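Long-range contacts in Rab GDP-dissociation inhibitor (Saccharomyces cerevisiae, PDB 3CPI), which holds prenylated Rab GTPases such as Sec4 in their GDP-bound state by blocking nucleotide release, and extracts GDP-bound Ypt7 from vacuolar membranes: residues S25-V30 with I100-T105; G93-I98 with E422-D427; E133-P138 with R147-L152. All coordinates share one frame; numbering follows the deposited sequence.

Contact 1: S25-V30 with I100-T105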
loop_
_atom_site.group_PDB
_atom_site.type_symbol
_atom_site.label_atom_id
_atom_site.label_comp_id
_atom_site.label_asym_id
_atom_site.label_seq_id
_atom_site.Cartn_x
_atom_site.Cartn_y
_atom_site.Cartn_z
ATOM N N SER A 25 11.577 8.867 -9.217
ATOM C CA SER A 25 12.026 10.077 -9.899
ATOM C C SER A 25 12.283 11.183 -8.890
ATOM O O SER A 25 13.232 11.950 -9.042
ATOM C CB SER A 25 11.058 10.517 -11.003
ATOM O OG SER A 25 9.948 11.220 -10.500
ATOM N N GLY A 26 11.452 11.230 -7.847
ATOM C CA GLY A 26 11.692 12.072 -6.679
ATOM C C GLY A 26 13.016 11.772 -5.996
ATOM O O GLY A 26 13.745 12.695 -5.617
ATOM N N LEU A 27 13.335 10.488 -5.839
ATOM C CA LEU A 27 14.606 10.070 -5.225
ATOM C C LEU A 27 15.808 10.470 -6.078
ATOM O O LEU A 27 16.839 10.869 -5.555
ATOM C CB LEU A 27 14.639 8.553 -4.985
ATOM C CG LEU A 27 13.987 7.951 -3.733
ATOM C CD1 LEU A 27 13.950 6.429 -3.817
ATOM C CD2 LEU A 27 14.706 8.382 -2.456
ATOM N N LEU A 28 15.664 10.355 -7.393
ATOM C CA LEU A 28 16.758 10.615 -8.317
ATOM C C LEU A 28 17.002 12.108 -8.490
ATOM O O LEU A 28 18.143 12.541 -8.616
ATOM C CB LEU A 28 16.487 9.942 -9.666
ATOM C CG LEU A 28 16.593 8.412 -9.679
ATOM C CD1 LEU A 28 15.879 7.840 -10.892
ATOM C CD2 LEU A 28 18.051 7.956 -9.635
ATOM N N SER A 29 15.925 12.890 -8.474
ATOM C CA SER A 29 16.025 14.344 -8.519
ATOM C C SER A 29 16.728 14.916 -7.292
ATOM O O SER A 29 17.586 15.788 -7.426
ATOM C CB SER A 29 14.646 14.981 -8.686
ATOM O OG SER A 29 14.109 14.657 -9.952
ATOM N N VAL A 30 16.387 14.425 -6.103
ATOM C CA VAL A 30 17.035 14.935 -4.884
ATOM C C VAL A 30 18.479 14.451 -4.793
ATOM O O VAL A 30 19.271 14.966 -4.000
ATOM C CB VAL A 30 16.252 14.617 -3.566
ATOM C CG1 VAL A 30 14.819 15.123 -3.649
ATOM C CG2 VAL A 30 16.283 13.146 -3.246
ATOM N N ILE A 100 10.078 11.378 3.651
ATOM C CA ILE A 100 10.675 12.527 4.314
ATOM C C ILE A 100 11.984 12.917 3.631
ATOM O O ILE A 100 12.225 14.100 3.382
ATOM C CB ILE A 100 10.889 12.264 5.832
ATOM C CG1 ILE A 100 9.534 12.205 6.549
ATOM C CG2 ILE A 100 11.791 13.341 6.455
ATOM C CD1 ILE A 100 9.560 11.525 7.907
ATOM N N HIS A 101 12.809 11.923 3.304
ATOM C CA HIS A 101 14.080 12.164 2.626
ATOM C C HIS A 101 13.876 12.980 1.355
ATOM O O HIS A 101 14.594 13.945 1.113
ATOM C CB HIS A 101 14.792 10.848 2.310
ATOM C CG HIS A 101 15.914 10.986 1.330
ATOM N ND1 HIS A 101 17.207 11.269 1.714
ATOM C CD2 HIS A 101 15.937 10.886 -0.022
ATOM C CE1 HIS A 101 17.978 11.336 0.642
ATOM N NE2 HIS A 101 17.233 11.107 -0.425
ATOM N N THR A 102 12.886 12.591 0.555
ATOM C CA THR A 102 12.564 13.297 -0.680
ATOM C C THR A 102 11.932 14.659 -0.411
ATOM O O THR A 102 11.908 15.509 -1.296
ATOM C CB THR A 102 11.573 12.504 -1.549
ATOM O OG1 THR A 102 10.316 12.418 -0.866
ATOM C CG2 THR A 102 12.099 11.115 -1.848
ATOM N N ASP A 103 11.388 14.839 0.794
ATOM C CA ASP A 103 10.731 16.085 1.203
ATOM C C ASP A 103 9.405 16.333 0.486
ATOM O O ASP A 103 8.953 17.474 0.378
ATOM C CB ASP A 103 11.672 17.290 1.043
ATOM C CG ASP A 103 11.327 18.432 1.982
ATOM O OD1 ASP A 103 10.829 18.159 3.103
ATOM O OD2 ASP A 103 11.562 19.604 1.595
ATOM N N VAL A 104 8.772 15.267 0.004
ATOM C CA VAL A 104 7.434 15.382 -0.569
ATOM C C VAL A 104 6.436 15.691 0.556
ATOM O O VAL A 104 5.330 16.169 0.317
ATOM C CB VAL A 104 7.038 14.109 -1.387
ATOM C CG1 VAL A 104 6.629 12.941 -0.466
ATOM C CG2 VAL A 104 5.940 14.431 -2.391
ATOM N N THR A 105 6.873 15.437 1.783
ATOM C CA THR A 105 6.080 15.674 2.980
ATOM C C THR A 105 5.874 17.170 3.279
ATOM O O THR A 105 5.117 17.532 4.180
ATOM C CB THR A 105 6.701 14.965 4.202
ATOM O OG1 THR A 105 8.105 15.244 4.254
ATOM C CG2 THR A 105 6.487 13.443 4.108
HETATM O O HOH W 1 17.466 10.239 -3.068
#

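Contact 2: G93-I98 with E422-D427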
loop_
_atom_site.group_PDB
_atom_site.type_symbol
_atom_site.label_atom_id
_atom_site.label_comp_id
_atom_site.label_asym_id
_atom_site.label_seq_id
_atom_site.Cartn_x
_atom_site.Cartn_y
_atom_site.Cartn_z
ATOM N N GLY A 93 7.700 2.920 9.519
ATOM C CA GLY A 93 8.335 2.100 8.488
ATOM C C GLY A 93 9.326 2.842 7.601
ATOM O O GLY A 93 9.464 4.076 7.668
ATOM N N GLU A 94 10.002 2.067 6.758
ATOM C CA GLU A 94 10.967 2.575 5.789
ATOM C C GLU A 94 10.430 3.618 4.821
ATOM O O GLU A 94 11.124 4.581 4.512
ATOM C CB GLU A 94 11.547 1.419 4.986
ATOM C CG GLU A 94 12.770 0.802 5.598
ATOM C CD GLU A 94 13.438 -0.145 4.633
ATOM O OE1 GLU A 94 12.981 -1.306 4.537
ATOM O OE2 GLU A 94 14.403 0.281 3.958
ATOM N N LEU A 95 9.209 3.425 4.330
ATOM C CA LEU A 95 8.619 4.375 3.383
ATOM C C LEU A 95 8.481 5.801 3.947
ATOM O O LEU A 95 8.714 6.769 3.227
ATOM C CB LEU A 95 7.278 3.872 2.824
ATOM C CG LEU A 95 6.626 4.808 1.790
ATOM C CD1 LEU A 95 7.513 5.018 0.539
ATOM C CD2 LEU A 95 5.227 4.343 1.402
ATOM N N THR A 96 8.111 5.933 5.218
ATOM C CA THR A 96 8.037 7.253 5.849
ATOM C C THR A 96 9.395 7.954 5.799
ATOM O O THR A 96 9.474 9.136 5.461
ATOM C CB THR A 96 7.571 7.187 7.320
ATOM O OG1 THR A 96 8.592 6.569 8.114
ATOM C CG2 THR A 96 6.305 6.390 7.444
ATOM N N ASN A 97 10.454 7.216 6.132
ATOM C CA ASN A 97 11.825 7.719 6.038
ATOM C C ASN A 97 12.171 8.143 4.616
ATOM O O ASN A 97 12.812 9.169 4.405
ATOM C CB ASN A 97 12.829 6.667 6.519
ATOM C CG ASN A 97 12.700 6.362 8.004
ATOM O OD1 ASN A 97 13.050 5.267 8.453
ATOM N ND2 ASN A 97 12.195 7.327 8.775
ATOM N N ILE A 98 11.729 7.340 3.654
ATOM C CA ILE A 98 11.947 7.602 2.239
ATOM C C ILE A 98 11.209 8.862 1.797
ATOM O O ILE A 98 11.766 9.701 1.086
ATOM C CB ILE A 98 11.518 6.383 1.369
ATOM C CG1 ILE A 98 12.499 5.218 1.571
ATOM C CG2 ILE A 98 11.421 6.775 -0.107
ATOM C CD1 ILE A 98 12.033 3.876 1.009
ATOM N N GLU A 422 3.825 -1.898 2.234
ATOM C CA GLU A 422 5.041 -2.732 2.305
ATOM C C GLU A 422 5.591 -3.258 0.963
ATOM O O GLU A 422 6.770 -3.062 0.646
ATOM C CB GLU A 422 4.844 -3.898 3.268
ATOM C CG GLU A 422 6.105 -4.727 3.489
ATOM C CD GLU A 422 5.812 -6.038 4.169
ATOM O OE1 GLU A 422 4.941 -6.066 5.061
ATOM O OE2 GLU A 422 6.445 -7.054 3.819
ATOM N N SER A 423 4.755 -3.927 0.179
ATOM C CA SER A 423 5.241 -4.518 -1.067
ATOM C C SER A 423 5.596 -3.461 -2.109
ATOM O O SER A 423 6.465 -3.680 -2.961
ATOM C CB SER A 423 4.239 -5.525 -1.625
ATOM O OG SER A 423 3.020 -4.895 -1.947
ATOM N N MET A 424 4.922 -2.313 -2.033
ATOM C CA MET A 424 5.225 -1.173 -2.898
ATOM C C MET A 424 6.622 -0.638 -2.551
ATOM O O MET A 424 7.436 -0.402 -3.437
ATOM C CB MET A 424 4.138 -0.103 -2.744
ATOM C CG MET A 424 4.040 0.928 -3.866
ATOM S SD MET A 424 5.118 2.363 -3.676
ATOM C CE MET A 424 4.622 3.045 -2.098
ATOM N N THR A 425 6.899 -0.503 -1.256
ATOM C CA THR A 425 8.214 -0.091 -0.746
ATOM C C THR A 425 9.341 -1.068 -1.116
ATOM O O THR A 425 10.459 -0.648 -1.444
ATOM C CB THR A 425 8.154 0.107 0.786
ATOM O OG1 THR A 425 7.069 0.988 1.102
ATOM C CG2 THR A 425 9.462 0.695 1.334
ATOM N N ASP A 426 9.041 -2.366 -1.067
ATOM C CA ASP A 426 9.969 -3.397 -1.536
ATOM C C ASP A 426 10.336 -3.178 -3.007
ATOM O O ASP A 426 11.507 -3.265 -3.375
ATOM C CB ASP A 426 9.365 -4.794 -1.348
ATOM C CG ASP A 426 9.258 -5.202 0.115
ATOM O OD1 ASP A 426 8.573 -6.217 0.390
ATOM O OD2 ASP A 426 9.852 -4.527 0.993
ATOM N N ASP A 427 9.327 -2.888 -3.828
ATOM C CA ASP A 427 9.520 -2.644 -5.256
ATOM C C ASP A 427 10.362 -1.393 -5.525
ATOM O O ASP A 427 11.266 -1.431 -6.354
ATOM C CB ASP A 427 8.174 -2.569 -5.986
ATOM C CG ASP A 427 8.303 -2.808 -7.484
ATOM O OD1 ASP A 427 7.475 -2.254 -8.230
ATOM O OD2 ASP A 427 9.223 -3.544 -7.927
#

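Contact 3: E133-P138 with R147-L152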
loop_
_atom_site.group_PDB
_atom_site.type_symbol
_atom_site.label_atom_id
_atom_site.label_comp_id
_atom_site.label_asym_id
_atom_site.label_seq_id
_atom_site.Cartn_x
_atom_site.Cartn_y
_atom_site.Cartn_z
ATOM N N GLU A 133 -4.011 -3.170 26.239
ATOM C CA GLU A 133 -4.991 -3.642 25.259
ATOM C C GLU A 133 -5.133 -5.162 25.284
ATOM O O GLU A 133 -6.220 -5.691 25.061
ATOM C CB GLU A 133 -4.611 -3.187 23.844
ATOM C CG GLU A 133 -4.898 -1.720 23.521
ATOM C CD GLU A 133 -4.746 -1.411 22.024
ATOM O OE1 GLU A 133 -5.758 -1.025 21.388
ATOM O OE2 GLU A 133 -3.627 -1.572 21.481
ATOM N N ALA A 134 -4.026 -5.854 25.543
ATOM C CA ALA A 134 -3.992 -7.313 25.551
ATOM C C ALA A 134 -4.870 -7.892 26.655
ATOM O O ALA A 134 -5.594 -8.859 26.432
ATOM C CB ALA A 134 -2.557 -7.815 25.682
ATOM N N ILE A 135 -4.817 -7.283 27.838
ATOM C CA ILE A 135 -5.590 -7.757 28.995
ATOM C C ILE A 135 -7.092 -7.449 28.902
ATOM O O ILE A 135 -7.894 -8.007 29.654
ATOM C CB ILE A 135 -4.994 -7.252 30.341
ATOM C CG1 ILE A 135 -4.882 -5.719 30.350
ATOM C CG2 ILE A 135 -3.642 -7.919 30.608
ATOM C CD1 ILE A 135 -4.121 -5.124 31.545
ATOM N N SER A 136 -7.463 -6.575 27.966
ATOM C CA SER A 136 -8.858 -6.163 27.778
ATOM C C SER A 136 -9.499 -6.767 26.528
ATOM O O SER A 136 -10.684 -6.560 26.280
ATOM C CB SER A 136 -8.948 -4.633 27.684
ATOM O OG SER A 136 -8.735 -4.196 26.339
ATOM N N SER A 137 -8.717 -7.508 25.747
ATOM C CA SER A 137 -9.132 -7.941 24.408
ATOM C C SER A 137 -10.037 -9.176 24.376
ATOM O O SER A 137 -9.666 -10.220 24.902
ATOM C CB SER A 137 -7.893 -8.178 23.529
ATOM O OG SER A 137 -8.234 -8.861 22.336
ATOM N N PRO A 138 -11.223 -9.063 23.739
ATOM C CA PRO A 138 -12.107 -10.205 23.489
ATOM C C PRO A 138 -11.563 -11.196 22.465
ATOM O O PRO A 138 -12.182 -12.238 22.234
ATOM C CB PRO A 138 -13.386 -9.552 22.946
ATOM C CG PRO A 138 -13.292 -8.121 23.333
ATOM C CD PRO A 138 -11.834 -7.810 23.258
ATOM N N ARG A 147 -0.670 -14.419 28.533
ATOM C CA ARG A 147 0.470 -14.839 27.710
ATOM C C ARG A 147 0.845 -13.732 26.719
ATOM O O ARG A 147 2.023 -13.428 26.541
ATOM C CB ARG A 147 0.165 -16.141 26.970
ATOM C CG ARG A 147 -0.147 -17.302 27.884
ATOM C CD ARG A 147 -0.302 -18.607 27.116
ATOM N NE ARG A 147 -0.723 -19.679 28.016
ATOM C CZ ARG A 147 -1.941 -20.218 28.051
ATOM N NH1 ARG A 147 -2.894 -19.821 27.205
ATOM N NH2 ARG A 147 -2.201 -21.174 28.933
ATOM N N MET A 148 -0.171 -13.121 26.109
ATOM C CA MET A 148 0.011 -12.066 25.120
ATOM C C MET A 148 0.644 -10.821 25.721
ATOM O O MET A 148 1.459 -10.157 25.077
ATOM C CB MET A 148 -1.328 -11.718 24.461
ATOM C CG MET A 148 -1.233 -10.674 23.336
ATOM S SD MET A 148 -0.264 -11.238 21.911
ATOM C CE MET A 148 -0.265 -9.760 20.900
ATOM N N LYS A 149 0.262 -10.503 26.953
ATOM C CA LYS A 149 0.871 -9.398 27.682
ATOM C C LYS A 149 2.375 -9.632 27.876
ATOM O O LYS A 149 3.185 -8.712 27.709
ATOM C CB LYS A 149 0.174 -9.218 29.031
ATOM C CG LYS A 149 0.979 -8.422 30.043
ATOM C CD LYS A 149 0.146 -7.974 31.225
ATOM C CE LYS A 149 1.066 -7.589 32.379
ATOM N NZ LYS A 149 0.714 -6.275 32.964
ATOM N N LYS A 150 2.726 -10.869 28.221
ATOM C CA LYS A 150 4.114 -11.269 28.440
ATOM C C LYS A 150 4.914 -11.233 27.142
ATOM O O LYS A 150 6.063 -10.783 27.129
ATOM C CB LYS A 150 4.170 -12.665 29.067
ATOM C CG LYS A 150 3.660 -12.683 30.499
ATOM C CD LYS A 150 3.842 -14.031 31.167
ATOM C CE LYS A 150 3.496 -13.935 32.650
ATOM N NZ LYS A 150 3.006 -15.239 33.183
ATOM N N PHE A 151 4.286 -11.698 26.064
ATOM C CA PHE A 151 4.849 -11.641 24.725
ATOM C C PHE A 151 5.182 -10.198 24.315
ATOM O O PHE A 151 6.275 -9.928 23.803
ATOM C CB PHE A 151 3.885 -12.304 23.729
ATOM C CG PHE A 151 4.345 -12.242 22.301
ATOM C CD1 PHE A 151 5.357 -13.086 21.841
ATOM C CD2 PHE A 151 3.774 -11.331 21.414
ATOM C CE1 PHE A 151 5.796 -13.017 20.518
ATOM C CE2 PHE A 151 4.197 -11.261 20.094
ATOM C CZ PHE A 151 5.211 -12.109 19.643
ATOM N N LEU A 152 4.250 -9.275 24.554
ATOM C CA LEU A 152 4.460 -7.875 24.188
ATOM C C LEU A 152 5.445 -7.171 25.123
ATOM O O LEU A 152 6.178 -6.277 24.693
ATOM C CB LEU A 152 3.131 -7.109 24.101
ATOM C CG LEU A 152 2.142 -7.462 22.979
ATOM C CD1 LEU A 152 0.875 -6.647 23.123
ATOM C CD2 LEU A 152 2.737 -7.266 21.585
#

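Contact 1: S25-V30 with I100-T105
T102 and L27 form the tight inner part of this contact, where the two segments, on helix 19-30 and at the C-terminal end of helix 94-102, come closest. The methyl CG2 of T102 lies 3.8 Å from L27 CD2 and also reaches L27 CG. G26, whose carbonyl carbon C lies 4.3 Å from T102 CG2, adds backbone to the contact. Threonine suits the spot because its two branches divide the work: OG1, set between the backbone N and the carbonyl carbon (chi1 66°), bonds to L99 O in its own helix, and CG2 is left to meet apolar neighbours. F246 and L249 of helix 241-252 pack against the same side chain.

Toward the partly exposed side the distances stay short, but the groups are less enclosed and a water enters. V30 splays its methyls, CG1 lying 3.8 Å from T102 O and CG2 3.6 Å from H101 NE2. L27 CD2 approaches the same imidazole obliquely, 3.7 Å from H101 CD2. A water in the plane of the ring, at its edge, lies 2.8 Å from H101 NE2 and donates to L27 O over 2.6 Å, bridging two segments with no direct hydrogen bond between them.

Beyond T102, D103 takes a positive phi (70°) and closes helix 94-102 with a Schellman motif, just before the 106-112 region that interacts with Ypt1. Helix 19-30, for its part, links parallel strands 12-15 and 35-38, the opening beta-alpha-beta crossover of a Rossmann-type fold, as in the dinucleotide-binding proteins of its clan.

Contact 2: G93-I98 with E422-D427
L95 meets T425 where helices 94-102 and 422-436 pack, their local axes 10.5 Å apart and inclined at 55°. The leucine CB lies 3.4 Å from T425 OG1 and 4.1 Å from T425 CG2. CG passes the same hydroxyl at 3.9 Å, with CD1 nearby. CD2 still lies 3.8 Å from T425 OG1 and turns toward M424, one residue earlier, whose CE it touches at 3.8 Å, the side chains crossing at about a right angle. M424 bends at chi2 (-87°) and chi3, bringing its terminal methyl to the leucine.

T425 fits between helices because OG1 bonds to the carbonyl O of F421, the residue just before the helix, so a buried hydroxyl is satisfied while CG2 faces I98 CD1 at 4.1 Å. Cutting L95 back to alanine removes CG, CD1 and CD2, and is likely to leave M424 CE without its leucine neighbour and a gap over T425 OG1. At the solvent-facing margin, E94 CB only skirts T425 CG2, and E94 OE1 forms a salt bridge with K429.

I23 of helix 19-30 touches L95, I98 and M424, so the C-terminal helix packs back on the first helix of the Rossmann-type fold.

Contact 3: E133-P138 with R147-L152
Two consecutive helices of the smaller, all-helical domain typical of Rab GDIs, 131-136 and 142-157, pack here through A134 and I135 on one side and M148, K149 and L152 on the other. A134 is the buried centre. Its CB points at the longer helix and lies 3.9 Å from M148 CG, 4.1 Å from K149 N and 4.4 Å from L152 CD1. So small a residue lets the two backbones draw near, with the CA atoms of A134 and K149 5.7 Å apart. M148 presents its CG to the alanine because that atom stands anti to the backbone N (chi1 -176°); the chain then bends at chi2.

Toward the outer edge the chemistry is more mixed. I135 CG2 meets K149 CD at 3.8 Å, the side chains crossing at a slant. Lysine serves well at such a margin: its CD methylene lies against the isoleucine methyl, and the amine continues outward to a long, weak ion pair with E153. No hydrogen bond spans the two segments; the side-chain contacts are carbon to carbon, apart from A134 CB against the backbone N of K149. At S137 the carbonyl accepts a hydrogen bond from K145 NZ, which adds a polar tie to the start of helix 142-157.

Farther in, M148 continues onto F192, I193 and M197 of helix 187-197 and L152 reaches C221 of helix 210-227, while F151 packs among helices 176-183, 187-197 and 210-227. The short helix 131-136 thus lies on the flank of a helical bundle whose interior is reached through helix 142-157.

How the contacts relate
Contacts 1 and 2 share helix 94-102, using its C-terminal and N-terminal ends, with centres 13 Å apart; both also involve helix 19-30, as a partner in contact 1 and through I23 beside contact 2. Contact 3 stands apart, its nearest atoms about 16 Å from contact 2 and 23 Å from contact 1, and its chain segments lie inside the loop that contact 2 closes. All three are largely buried with an exposed or partly exposed margin, but contact 2 is nearest the middle of the molecule. Threonine methyls serve contacts 1 and 2, whereas contact 3 relies on alanine; a bridging water is particular to contact 1.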